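Local coordinates for protein 70 kDa peptidylprolyl isomerase, putative (Plasmodium falciparum, PDB 2FBN) that binds the C-terminal pentapeptide of the chaperone Hsp90 through its tetratricopeptide repeat domain, as part of a putative FK506-binding peptidylprolyl isomerase, at residues D66-I69 against H70-E73. Numbering follows the deposited sequence.
Sequences DFFI and HTEE
His70 carries a methyl group of Ile69 on one face of its imidazole ring. Ile69 CG2 lies 3.5 Å from the ring centroid and 4° off the ring normal, a CH-pi contact over the centre. The Ile69 torsion explains this: CG1 stands anti to the carbonyl carbon (chi1 -61°), so CG2 is left beside that carbon, next to the His70 peptide. Just before His70 the chain makes a type I beta turn, Asp66 to Ile69, in which Ile69 N bonds Asp66 O at 3.2 Å. His70 itself has backbone angles of the left-handed helical region, and the chain changes direction here. In the dimer interface its NE2 is hydrogen-bonded to OD1 of Asn132 of the second subunit, and its ring meets Phe137 of that subunit edge-to-face.

Thr71 comes next and turns back to Phe68. Its hydroxyl OG1 donates a short bond of 2.6 Å to the carbonyl O of Phe68, with a C=O...OG1 angle of 123°. Water 1 bridges the backbone of the same two residues: it donates to Phe68 O at 2.9 Å and accepts from Thr71 N at 2.9 Å. The methyl CG2 of Thr71 lies 3.5 Å from Phe68 O and 3.6 Å from Ile69 O. The loop joins helix 54-66 to helix 77-100 in this TPR-containing domain.

Two donors, a hydroxyl and a water, thus grip the Phe68 carbonyl. With its proton given to Phe68 O, Thr71 OG1 can still accept, consistent with Lys83 NZ of helix 77-100, its other hydrogen-bond partner, donating to it. The bond to Asn132 OD1 of the second subunit would likewise suit a proton on His70 NE2.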
ATOM      1  N   ASP A  66     -10.262  -2.879  -1.579  1.00 17.75           N
ATOM      2  CA  ASP A  66     -10.009  -4.333  -1.602  1.00 18.25           C
ATOM      3  C   ASP A  66     -10.840  -5.075  -2.665  1.00 18.14           C
ATOM      4  O   ASP A  66     -10.403  -6.105  -3.191  1.00 18.30           O
ATOM      5  CB  ASP A  66     -10.265  -4.926  -0.220  1.00 17.90           C
ATOM      6  CG  ASP A  66      -9.207  -4.520   0.810  1.00 18.70           C
ATOM      7  OD1 ASP A  66      -8.126  -4.044   0.425  1.00 19.78           O
ATOM      8  OD2 ASP A  66      -9.470  -4.703   2.014  1.00 22.31           O
ATOM      9  N   PHE A  67     -12.010  -4.530  -3.003  1.00 18.61           N
ATOM     10  CA  PHE A  67     -12.828  -5.105  -4.082  1.00 18.58           C
ATOM     11  C   PHE A  67     -12.148  -5.066  -5.437  1.00 18.53           C
ATOM     12  O   PHE A  67     -12.519  -5.815  -6.322  1.00 18.72           O
ATOM     13  CB  PHE A  67     -14.195  -4.452  -4.154  1.00 20.40           C
ATOM     14  CG  PHE A  67     -15.147  -5.016  -3.164  1.00 21.35           C
ATOM     15  CD1 PHE A  67     -15.751  -6.253  -3.397  1.00 23.86           C
ATOM     16  CD2 PHE A  67     -15.419  -4.338  -1.981  1.00 24.89           C
ATOM     17  CE1 PHE A  67     -16.642  -6.800  -2.454  1.00 24.98           C
ATOM     18  CE2 PHE A  67     -16.296  -4.874  -1.041  1.00 26.16           C
ATOM     19  CZ  PHE A  67     -16.911  -6.113  -1.285  1.00 25.68           C
ATOM     20  N   PHE A  68     -11.133  -4.208  -5.575  1.00 18.41           N
ATOM     21  CA  PHE A  68     -10.434  -4.046  -6.846  1.00 19.01           C
ATOM     22  C   PHE A  68      -9.069  -4.736  -6.916  1.00 19.10           C
ATOM     23  O   PHE A  68      -8.364  -4.588  -7.903  1.00 19.19           O
ATOM     24  CB  PHE A  68     -10.317  -2.557  -7.193  1.00 18.72           C
ATOM     25  CG  PHE A  68     -11.651  -1.889  -7.316  1.00 18.70           C
ATOM     26  CD1 PHE A  68     -12.640  -2.459  -8.124  1.00 19.03           C
ATOM     27  CD2 PHE A  68     -11.920  -0.700  -6.643  1.00 19.58           C
ATOM     28  CE1 PHE A  68     -13.907  -1.853  -8.237  1.00 21.87           C
ATOM     29  CE2 PHE A  68     -13.177  -0.087  -6.766  1.00 21.93           C
ATOM     30  CZ  PHE A  68     -14.161  -0.673  -7.558  1.00 19.85           C
ATOM     31  N   ILE A  69      -8.708  -5.499  -5.883  1.00 19.07           N
ATOM     32  CA  ILE A  69      -7.492  -6.317  -5.946  1.00 18.42           C
ATOM     33  C   ILE A  69      -7.608  -7.282  -7.137  1.00 18.59           C
ATOM     34  O   ILE A  69      -8.661  -7.905  -7.374  1.00 17.95           O
ATOM     35  CB  ILE A  69      -7.260  -7.089  -4.610  1.00 18.52           C
ATOM     36  CG1 ILE A  69      -7.084  -6.089  -3.467  1.00 17.65           C
ATOM     37  CG2 ILE A  69      -6.034  -8.027  -4.698  1.00 18.97           C
ATOM     38  CD1 ILE A  69      -7.073  -6.724  -2.090  1.00 18.93           C
ATOM     39  N   HIS A  70      -6.516  -7.406  -7.890  1.00 19.91           N
ATOM     40  CA  HIS A  70      -6.469  -8.275  -9.077  1.00 20.23           C
ATOM     41  C   HIS A  70      -7.564  -7.985 -10.111  1.00 22.11           C
ATOM     42  O   HIS A  70      -8.246  -8.912 -10.561  1.00 22.06           O
ATOM     43  CB  HIS A  70      -6.526  -9.774  -8.707  1.00 20.18           C
ATOM     44  CG  HIS A  70      -5.554 -10.191  -7.650  1.00 19.98           C
ATOM     45  ND1 HIS A  70      -4.265  -9.704  -7.570  1.00 21.13           N
ATOM     46  CD2 HIS A  70      -5.681 -11.086  -6.639  1.00 19.48           C
ATOM     47  CE1 HIS A  70      -3.648 -10.266  -6.542  1.00 22.80           C
ATOM     48  NE2 HIS A  70      -4.483 -11.115  -5.966  1.00 19.48           N
ATOM     49  N   THR A  71      -7.733  -6.706 -10.462  1.00 22.88           N
ATOM     50  CA  THR A  71      -8.700  -6.324 -11.495  1.00 24.72           C
ATOM     51  C   THR A  71      -7.985  -5.574 -12.624  1.00 27.18           C
ATOM     52  O   THR A  71      -8.613  -4.776 -13.342  1.00 27.30           O
ATOM     53  CB  THR A  71      -9.862  -5.455 -10.929  1.00 24.08           C
ATOM     54  OG1 THR A  71      -9.329  -4.269 -10.340  1.00 23.84           O
ATOM     55  CG2 THR A  71     -10.683  -6.225  -9.881  1.00 23.06           C
ATOM     56  N   GLU A  72      -6.677  -5.813 -12.765  1.00 29.61           N
ATOM     57  CA  GLU A  72      -5.855  -5.079 -13.753  1.00 32.56           C
ATOM     58  C   GLU A  72      -6.288  -5.358 -15.180  1.00 33.73           C
ATOM     59  O   GLU A  72      -6.090  -4.518 -16.069  1.00 34.50           O
ATOM     60  CB  GLU A  72      -4.364  -5.418 -13.629  1.00 33.11           C
ATOM     61  CG  GLU A  72      -3.699  -4.973 -12.336  1.00 36.29           C
ATOM     62  CD  GLU A  72      -3.658  -6.070 -11.277  1.00 40.98           C
ATOM     63  OE1 GLU A  72      -4.383  -7.085 -11.421  1.00 41.58           O
ATOM     64  OE2 GLU A  72      -2.889  -5.912 -10.296  1.00 43.14           O
ATOM     65  N   GLU A  73      -6.871  -6.536 -15.386  1.00 34.51           N
ATOM     66  CA  GLU A  73      -7.177  -7.039 -16.719  1.00 35.07           C
ATOM     67  C   GLU A  73      -8.653  -6.898 -17.094  1.00 34.40           C
ATOM     68  O   GLU A  73      -9.114  -7.472 -18.092  1.00 34.68           O
ATOM     69  CB  GLU A  73      -6.718  -8.485 -16.835  1.00 36.13           C
ATOM     70  CG  GLU A  73      -5.349  -8.692 -16.214  1.00 38.91           C
ATOM     71  CD  GLU A  73      -4.660  -9.923 -16.715  1.00 43.07           C
ATOM     72  OE1 GLU A  73      -5.296 -11.001 -16.721  1.00 44.96           O
ATOM     73  OE2 GLU A  73      -3.474  -9.803 -17.094  1.00 45.23           O
TER
HETATM   74  O   HOH W   1      -6.016  -4.511  -9.617  1.00 31.41           O